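Putative acyl-CoA dehydrogenase (Burkholderia xenovorans, PDB 5JSC) is a member of the acyl-CoA dehydrogenase family of flavoproteins and binds flavin-adenine dinucleotide in pockets built between subunits of a four-chain assembly. Local coordinates at residues Arg31-Ala34 / Ala35-Ala39; Thr257-Ile260 / Phe261-Ser264; Glu382-Thr385 / Glu386-Gln389. All coordinates share one frame; numbering follows the deposited sequence. Where two conformers were deposited one is given.

Contact 1. Residues Arg31-Ala34 / Ala35-Ala39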
loop_
_atom_site.group_PDB
_atom_site.type_symbol
_atom_site.label_atom_id
_atom_site.label_comp_id
_atom_site.label_asym_id
_atom_site.label_seq_id
_atom_site.Cartn_x
_atom_site.Cartn_y
_atom_site.Cartn_z
ATOM N N ARG C 31 -6.778 33.872 -7.983
ATOM C CA ARG C 31 -8.195 33.535 -7.953
ATOM C C ARG C 31 -8.901 34.042 -9.202
ATOM O O ARG C 31 -9.743 33.342 -9.775
ATOM C CB ARG C 31 -8.842 34.106 -6.693
ATOM C CG ARG C 31 -8.388 33.409 -5.420
ATOM C CD ARG C 31 -9.118 33.937 -4.194
ATOM N NE ARG C 31 -8.450 35.087 -3.593
ATOM C CZ ARG C 31 -7.413 34.996 -2.763
ATOM N NH1 ARG C 31 -6.913 33.808 -2.444
ATOM N NH2 ARG C 31 -6.870 36.093 -2.256
ATOM N N GLU C 32 -8.560 35.248 -9.648
ATOM C CA GLU C 32 -9.164 35.752 -10.875
ATOM C C GLU C 32 -8.711 34.939 -12.082
ATOM O O GLU C 32 -9.513 34.647 -12.975
ATOM C CB GLU C 32 -8.834 37.232 -11.035
ATOM C CG GLU C 32 -9.589 38.062 -10.023
ATOM C CD GLU C 32 -9.014 39.440 -9.840
ATOM O OE1 GLU C 32 -8.069 39.800 -10.575
ATOM O OE2 GLU C 32 -9.509 40.158 -8.949
ATOM N N LEU C 33 -7.435 34.546 -12.114
ATOM C CA LEU C 33 -6.945 33.733 -13.221
ATOM C C LEU C 33 -7.648 32.384 -13.251
ATOM O O LEU C 33 -8.031 31.897 -14.324
ATOM C CB LEU C 33 -5.428 33.545 -13.106
ATOM C CG LEU C 33 -4.783 32.567 -14.097
ATOM C CD1 LEU C 33 -3.417 33.069 -14.545
ATOM C CD2 LEU C 33 -4.641 31.146 -13.505
ATOM N N ALA C 34 -7.826 31.770 -12.077
ATOM C CA ALA C 34 -8.510 30.483 -12.012
ATOM C C ALA C 34 -9.919 30.582 -12.572
ATOM O O ALA C 34 -10.376 29.685 -13.290
ATOM C CB ALA C 34 -8.547 29.979 -10.571
ATOM N N ALA C 35 -10.631 31.661 -12.246
ATOM C CA ALA C 35 -11.975 31.830 -12.789
ATOM C C ALA C 35 -11.926 32.057 -14.293
ATOM O O ALA C 35 -12.769 31.534 -15.037
ATOM C CB ALA C 35 -12.685 32.986 -12.088
ATOM N N GLY C 36 -10.938 32.823 -14.758
ATOM C CA GLY C 36 -10.847 33.118 -16.176
ATOM C C GLY C 36 -10.540 31.893 -17.013
ATOM O O GLY C 36 -11.161 31.679 -18.060
ATOM N N ILE C 37 -9.587 31.067 -16.569
ATOM C CA ILE C 37 -9.267 29.896 -17.379
ATOM C C ILE C 37 -10.401 28.874 -17.301
ATOM O O ILE C 37 -10.693 28.193 -18.290
ATOM C CB ILE C 37 -7.893 29.299 -16.994
ATOM C CG1 ILE C 37 -7.521 28.159 -17.945
ATOM C CG2 ILE C 37 -7.846 28.841 -15.540
ATOM C CD1 ILE C 37 -7.335 28.596 -19.380
ATOM N N GLU C 38 -11.094 28.781 -16.159
ATOM C CA GLU C 38 -12.262 27.902 -16.087
ATOM C C GLU C 38 -13.342 28.330 -17.073
ATOM O O GLU C 38 -13.931 27.488 -17.769
ATOM C CB GLU C 38 -12.824 27.866 -14.665
ATOM C CG GLU C 38 -14.152 27.103 -14.522
ATOM C CD GLU C 38 -14.074 25.622 -14.896
ATOM O OE1 GLU C 38 -12.967 25.045 -14.891
ATOM O OE2 GLU C 38 -15.139 25.028 -15.183
ATOM N N ALA C 39 -13.627 29.634 -17.144
ATOM C CA ALA C 39 -14.617 30.116 -18.098
ATOM C C ALA C 39 -14.179 29.848 -19.533
ATOM O O ALA C 39 -15.005 29.497 -20.388
ATOM C CB ALA C 39 -14.869 31.611 -17.887
#
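The flat groups that meet here are backbone peptides of helix 28-44, in the N-terminal domain of the acyl-CoA dehydrogenase family: the carbonyl ends of L33 and A34 receive the branch methyl of I37, one turn on. CG2 of I37 lies 3.3 Å from O of L33 and 3.5 Å from O of A34. With CG1 anti to the backbone N (chi1 -175°), CG2 is left between the N and the carbonyl carbon, the crowded position. From there the methyl also reaches CD2 of L33 at 4.4 Å, and the two apolar residues, a turn apart, face helix 88-101, L33 on L93 and I37 on L94 and T97. A34, with only a methyl, suits the neighbouring side, where L21 packs against it. E38, bent at chi2, directs its carboxylate away from the earlier turn to R42, in a salt bridge, and to H101. Under all of this run the i to i+4 bonds of the alpha-helix, among them I37 N to O of L33 at 2.9 Å. Only the root of E38 stays near the earlier turn: its CB lies 3.3 Å from O of A34.

Contact 2. Residues Thr257-Ile260 / Phe261-Ser264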
loop_
_atom_site.group_PDB
_atom_site.type_symbol
_atom_site.label_atom_id
_atom_site.label_comp_id
_atom_site.label_asym_id
_atom_site.label_seq_id
_atom_site.Cartn_x
_atom_site.Cartn_y
_atom_site.Cartn_z
ATOM N N THR C 257 15.289 24.081 -16.628
ATOM C CA THR C 257 14.003 24.162 -17.309
ATOM C C THR C 257 13.025 23.152 -16.721
ATOM O O THR C 257 11.861 23.477 -16.449
ATOM C CB THR C 257 14.198 23.937 -18.811
ATOM O OG1 THR C 257 15.131 24.906 -19.323
ATOM C CG2 THR C 257 12.877 24.077 -19.558
ATOM N N LEU C 258 13.488 21.926 -16.500
ATOM C CA LEU C 258 12.643 20.911 -15.880
ATOM C C LEU C 258 12.236 21.287 -14.457
ATOM O O LEU C 258 11.137 20.928 -14.013
ATOM C CB LEU C 258 13.374 19.567 -15.897
ATOM C CG LEU C 258 13.455 18.945 -17.291
ATOM C CD1 LEU C 258 14.563 17.903 -17.330
ATOM C CD2 LEU C 258 12.107 18.319 -17.667
ATOM N N ASP C 259 13.101 21.992 -13.722
ATOM C CA ASP C 259 12.748 22.392 -12.363
ATOM C C ASP C 259 11.560 23.339 -12.351
ATOM O O ASP C 259 10.772 23.334 -11.396
ATOM C CB ASP C 259 13.937 23.057 -11.677
ATOM C CG ASP C 259 14.943 22.060 -11.159
ATOM O OD1 ASP C 259 14.605 20.860 -11.054
ATOM O OD2 ASP C 259 16.078 22.486 -10.838
ATOM N N ILE C 260 11.420 24.164 -13.386
ATOM C CA ILE C 260 10.236 25.006 -13.499
ATOM C C ILE C 260 9.007 24.151 -13.757
ATOM O O ILE C 260 7.994 24.248 -13.053
ATOM C CB ILE C 260 10.420 26.045 -14.618
ATOM C CG1 ILE C 260 11.668 26.889 -14.366
ATOM C CG2 ILE C 260 9.160 26.909 -14.755
ATOM C CD1 ILE C 260 11.964 27.850 -15.495
ATOM N N PHE C 261 9.060 23.312 -14.778
ATOM C CA PHE C 261 7.811 22.742 -15.251
ATOM C C PHE C 261 7.448 21.405 -14.615
ATOM O O PHE C 261 6.310 20.968 -14.782
ATOM C CB PHE C 261 7.843 22.672 -16.779
ATOM C CG PHE C 261 7.792 24.040 -17.405
ATOM C CD1 PHE C 261 6.592 24.726 -17.474
ATOM C CD2 PHE C 261 8.944 24.674 -17.831
ATOM C CE1 PHE C 261 6.530 25.999 -17.998
ATOM C CE2 PHE C 261 8.891 25.955 -18.367
ATOM C CZ PHE C 261 7.683 26.619 -18.444
ATOM N N ARG C 262 8.333 20.779 -13.829
ATOM C CA ARG C 262 7.910 19.574 -13.115
ATOM C C ARG C 262 6.735 19.862 -12.186
ATOM O O ARG C 262 5.819 19.042 -12.070
ATOM C CB ARG C 262 9.073 18.950 -12.337
ATOM C CG ARG C 262 9.917 17.977 -13.174
ATOM C CD ARG C 262 11.184 17.569 -12.442
ATOM N NE ARG C 262 12.025 16.727 -13.283
ATOM C CZ ARG C 262 13.285 16.412 -13.004
ATOM N NH1 ARG C 262 13.860 16.893 -11.906
ATOM N NH2 ARG C 262 13.971 15.624 -13.823
ATOM N N THR C 263 6.723 21.024 -11.522
ATOM C CA THR C 263 5.571 21.331 -10.676
ATOM C C THR C 263 4.299 21.472 -11.510
ATOM O O THR C 263 3.204 21.120 -11.046
ATOM C CB THR C 263 5.832 22.603 -9.864
ATOM O OG1 THR C 263 7.119 22.504 -9.243
ATOM C CG2 THR C 263 4.778 22.781 -8.770
ATOM N N SER C 264 4.427 21.949 -12.751
ATOM C CA SER C 264 3.267 22.039 -13.628
ATOM C C SER C 264 2.767 20.663 -14.062
ATOM O O SER C 264 1.567 20.511 -14.303
ATOM C CB SER C 264 3.590 22.924 -14.846
ATOM O OG SER C 264 4.200 22.197 -15.904
HETATM O O HOH W 1 8.510 24.437 -10.413
HETATM O O HOH W 2 13.018 18.757 -9.728
#
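I260 lays its branch methyl over one face of the F261 ring: CG2 stands 3.8 Å from the ring centroid and only 14° off the normal, a CH-pi contact between neighbours in helix 250-286. The two side chains lie side by side and point the same way; CG2 of I260 is anti to its own N, and CG of F261 is anti to its carbonyl carbon (chi1 -69°). At the ring's edge, in its plane, lies OG of S264, and O of T257 lies 3.4 Å from CD2 of F261. The S264 hydroxyl OG donates to O of F261 at 2.7 Å, on a carbonyl lone pair, and has a second partner in R95.

After I260 the helix opens. I260 O and S264 N are 4.3 Å apart, too far for the usual i to i+4 bond, and a water fills in: it donates to O of D259 and to O of I260, and it hydrogen-bonds OG1 of T263. A threonine suits the place, since its hydroxyl reaches the same water.

R262 extends from CG to NE, with CB of L258 over one face of its guanidinium. Its NE bonds O of E382. NH1 of R262 and OD1 of D259 are 4.1 Å apart; OD1 lies well out of the guanidinium plane, so no N-H points at it. A water bridges them, 2.9 Å from OD1 of D259 and 3.0 Å from NH1 of R262, while OD2 turns to T332. The pair is thus coupled through solvent, and its opposite charges would probably still steady each other.

Contact 3. Residues Glu382-Thr385 / Glu386-Gln389. With FAD (flavin-adenine dinucleotide), chain M.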
loop_
_atom_site.group_PDB
_atom_site.type_symbol
_atom_site.label_atom_id
_atom_site.label_comp_id
_atom_site.label_asym_id
_atom_site.label_seq_id
_atom_site.Cartn_x
_atom_site.Cartn_y
_atom_site.Cartn_z
ATOM N N GLU C 382 8.948 14.090 -17.994
ATOM C CA GLU C 382 9.608 15.085 -17.133
ATOM C C GLU C 382 10.284 14.420 -15.929
ATOM O O GLU C 382 10.418 15.014 -14.857
ATOM C CB GLU C 382 8.644 16.214 -16.706
ATOM C CG GLU C 382 8.203 17.146 -17.881
ATOM C CD GLU C 382 7.917 18.596 -17.475
ATOM O OE1 GLU C 382 8.576 19.112 -16.546
ATOM O OE2 GLU C 382 7.022 19.229 -18.097
ATOM N N GLY C 383 10.762 13.188 -16.118
ATOM C CA GLY C 383 11.462 12.464 -15.070
ATOM C C GLY C 383 10.576 11.432 -14.396
ATOM O O GLY C 383 9.591 11.796 -13.748
ATOM N N ALA C 384 10.912 10.148 -14.532
ATOM C CA ALA C 384 10.049 9.101 -14.005
ATOM C C ALA C 384 9.972 9.178 -12.480
ATOM O O ALA C 384 10.851 9.728 -11.810
ATOM C CB ALA C 384 10.558 7.727 -14.440
ATOM N N THR C 385 8.890 8.618 -11.931
ATOM C CA THR C 385 8.716 8.603 -10.479
ATOM C C THR C 385 9.987 8.221 -9.735
ATOM O O THR C 385 10.376 8.870 -8.758
ATOM C CB THR C 385 7.600 7.631 -10.113
ATOM O OG1 THR C 385 6.373 8.142 -10.627
ATOM C CG2 THR C 385 7.497 7.458 -8.590
ATOM N N GLU C 386 10.649 7.162 -10.196
ATOM C CA GLU C 386 11.818 6.660 -9.490
ATOM C C GLU C 386 12.956 7.669 -9.516
ATOM O O GLU C 386 13.714 7.775 -8.544
ATOM C CB GLU C 386 12.241 5.319 -10.103
ATOM C CG GLU C 386 11.193 4.182 -9.903
ATOM C CD GLU C 386 9.872 4.390 -10.654
ATOM O OE1 GLU C 386 9.890 4.946 -11.773
ATOM O OE2 GLU C 386 8.812 3.980 -10.120
ATOM N N VAL C 387 13.085 8.426 -10.611
ATOM C CA VAL C 387 14.061 9.513 -10.661
ATOM C C VAL C 387 13.727 10.566 -9.613
ATOM O O VAL C 387 14.614 11.054 -8.900
ATOM C CB VAL C 387 14.115 10.117 -12.078
ATOM C CG1 VAL C 387 14.995 11.357 -12.109
ATOM C CG2 VAL C 387 14.603 9.088 -13.082
ATOM N N GLN C 388 12.443 10.925 -9.496
ATOM C CA GLN C 388 12.040 11.917 -8.499
ATOM C C GLN C 388 12.357 11.438 -7.086
ATOM O O GLN C 388 12.833 12.218 -6.249
ATOM C CB GLN C 388 10.538 12.237 -8.623
ATOM C CG GLN C 388 10.050 12.560 -10.034
ATOM C CD GLN C 388 10.664 13.828 -10.633
ATOM O OE1 GLN C 388 11.222 14.669 -9.926
ATOM N NE2 GLN C 388 10.567 13.955 -11.950
ATOM N N GLN C 389 12.077 10.161 -6.794
ATOM C CA GLN C 389 12.347 9.625 -5.459
ATOM C C GLN C 389 13.820 9.729 -5.105
ATOM O O GLN C 389 14.174 10.082 -3.975
ATOM C CB GLN C 389 11.934 8.163 -5.371
ATOM C CG GLN C 389 10.477 7.873 -5.444
ATOM C CD GLN C 389 10.238 6.378 -5.368
ATOM O OE1 GLN C 389 10.542 5.647 -6.307
ATOM N NE2 GLN C 389 9.731 5.911 -4.236
HETATM P PA FAD M . 14.550 4.709 -19.134
HETATM O O1A FAD M . 15.512 5.825 -18.968
HETATM O O2A FAD M . 15.051 3.456 -19.857
HETATM O O5B FAD M . 14.001 4.321 -17.695
HETATM C C5B FAD M . 13.127 3.185 -17.552
HETATM C C4B FAD M . 12.659 3.198 -16.120
HETATM O O4B FAD M . 13.791 2.982 -15.258
HETATM C C3B FAD M . 12.101 4.526 -15.630
HETATM O O3B FAD M . 10.755 4.761 -16.053
HETATM C C2B FAD M . 12.251 4.388 -14.113
HETATM O O2B FAD M . 11.149 3.654 -13.577
HETATM C C1B FAD M . 13.535 3.549 -13.989
HETATM N N9A FAD M . 14.727 4.284 -13.582
HETATM C C8A FAD M . 15.306 5.349 -14.222
HETATM N N7A FAD M . 16.427 5.755 -13.677
HETATM C C5A FAD M . 16.598 4.898 -12.597
HETATM C C6A FAD M . 17.607 4.792 -11.623
HETATM N N6A FAD M . 18.668 5.603 -11.559
HETATM N N1A FAD M . 17.483 3.820 -10.690
HETATM C C2A FAD M . 16.409 3.021 -10.735
HETATM N N3A FAD M . 15.395 3.027 -11.607
HETATM C C4A FAD M . 15.554 3.993 -12.523
HETATM N N1 FAD M . 11.255 13.636 -23.720
HETATM C C2 FAD M . 11.720 14.809 -24.254
HETATM O O2 FAD M . 12.935 15.046 -24.362
HETATM N N3 FAD M . 10.828 15.749 -24.699
HETATM C C4 FAD M . 9.452 15.639 -24.663
HETATM O O4 FAD M . 8.745 16.505 -25.170
HETATM C C4X FAD M . 8.968 14.424 -24.075
HETATM N N5 FAD M . 7.680 14.217 -24.065
HETATM C C5X FAD M . 7.225 12.964 -23.687
HETATM C C6 FAD M . 5.868 12.677 -23.821
HETATM C C7 FAD M . 5.372 11.406 -23.556
HETATM C C7M FAD M . 3.905 11.127 -23.759
HETATM C C8 FAD M . 6.254 10.398 -23.121
HETATM C C8M FAD M . 5.759 9.003 -22.826
HETATM C C9 FAD M . 7.606 10.687 -22.967
HETATM C C9A FAD M . 8.100 11.957 -23.253
HETATM N N10 FAD M . 9.479 12.252 -23.204
HETATM C C10 FAD M . 9.947 13.468 -23.639
HETATM C "C1'" FAD M . 10.423 11.190 -22.831
HETATM C "C2'" FAD M . 10.494 10.945 -21.327
HETATM O "O2'" FAD M . 11.131 12.035 -20.663
HETATM C "C3'" FAD M . 11.280 9.660 -21.065
HETATM O "O3'" FAD M . 10.463 8.605 -21.550
HETATM C "C4'" FAD M . 11.611 9.424 -19.593
HETATM O "O4'" FAD M . 12.618 10.353 -19.186
HETATM C "C5'" FAD M . 12.076 8.004 -19.339
HETATM O "O5'" FAD M . 13.204 7.747 -20.201
HETATM P P FAD M . 13.171 6.348 -21.025
HETATM O O1P FAD M . 11.879 6.181 -21.748
HETATM O O2P FAD M . 14.398 6.266 -21.880
HETATM O O3P FAD M . 13.253 5.226 -19.896
#
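The adenosine end of the flavin-adenine dinucleotide pocket is built here, where the loop 382-385 runs into helix 385-405. E386 grips the ribose: O2B of the ligand donates to OE1 of E386 at 2.6 Å. The chain bends at chi2 (67°), folding the carboxylate back so that OE1 meets the ribose while OE2 passes beside CB and CG2 of T385. OE1 also accepts from Q355 of the second subunit, and a carboxylate in the first turn of a helix would probably be eased in its negative charge by the helix end. A384, at the N-cap, offers a methyl small enough for its CB to lie 3.4 Å from O3B of the ligand, and V387 sets CG2 3.8 Å from N7A of the adenine.

On the other side, Q388 turns back over the helix start. Its chain bends at chi2, and NE2 donates to O of G383 at 3.0 Å, almost straight at 167°, the oxygen lying near the amide plane though the donor comes from above the carbonyl plane. K339 shares that oxygen, so two donors pin the turn. G383 suits its place because the backbone takes a positive phi (101°), which glycine readily adopts. The helix proper begins with Q388 N to O of A384, 3.1 Å, while OG1 of T385 turns to E344. A glycine-bearing loop leading into the last helix, beside a nucleotide shared by two subunits, is characteristic of the acyl-CoA dehydrogenase fold.

In the fold
All three contacts are local and lie in series, so none encloses or crosses another and none closes a long loop. Contact 1 comes first, in helix 28-44 near the periphery of the chain. The remaining N-terminal helices and the strands of the middle domain intervene before contact 2, close to the chain's centre in the long helix 250-286; its centre lies about 22 Å from that of contact 1. Contact 3 follows in the C-terminal domain, across the chain's centre from contact 1, where the last helix begins. Contacts 2 and 3 touch, their centres about 12 Å apart: C of F261 and CD2 of L258 pack on OE1 of E382, joining helix 250-286 to the loop before helix 385-405.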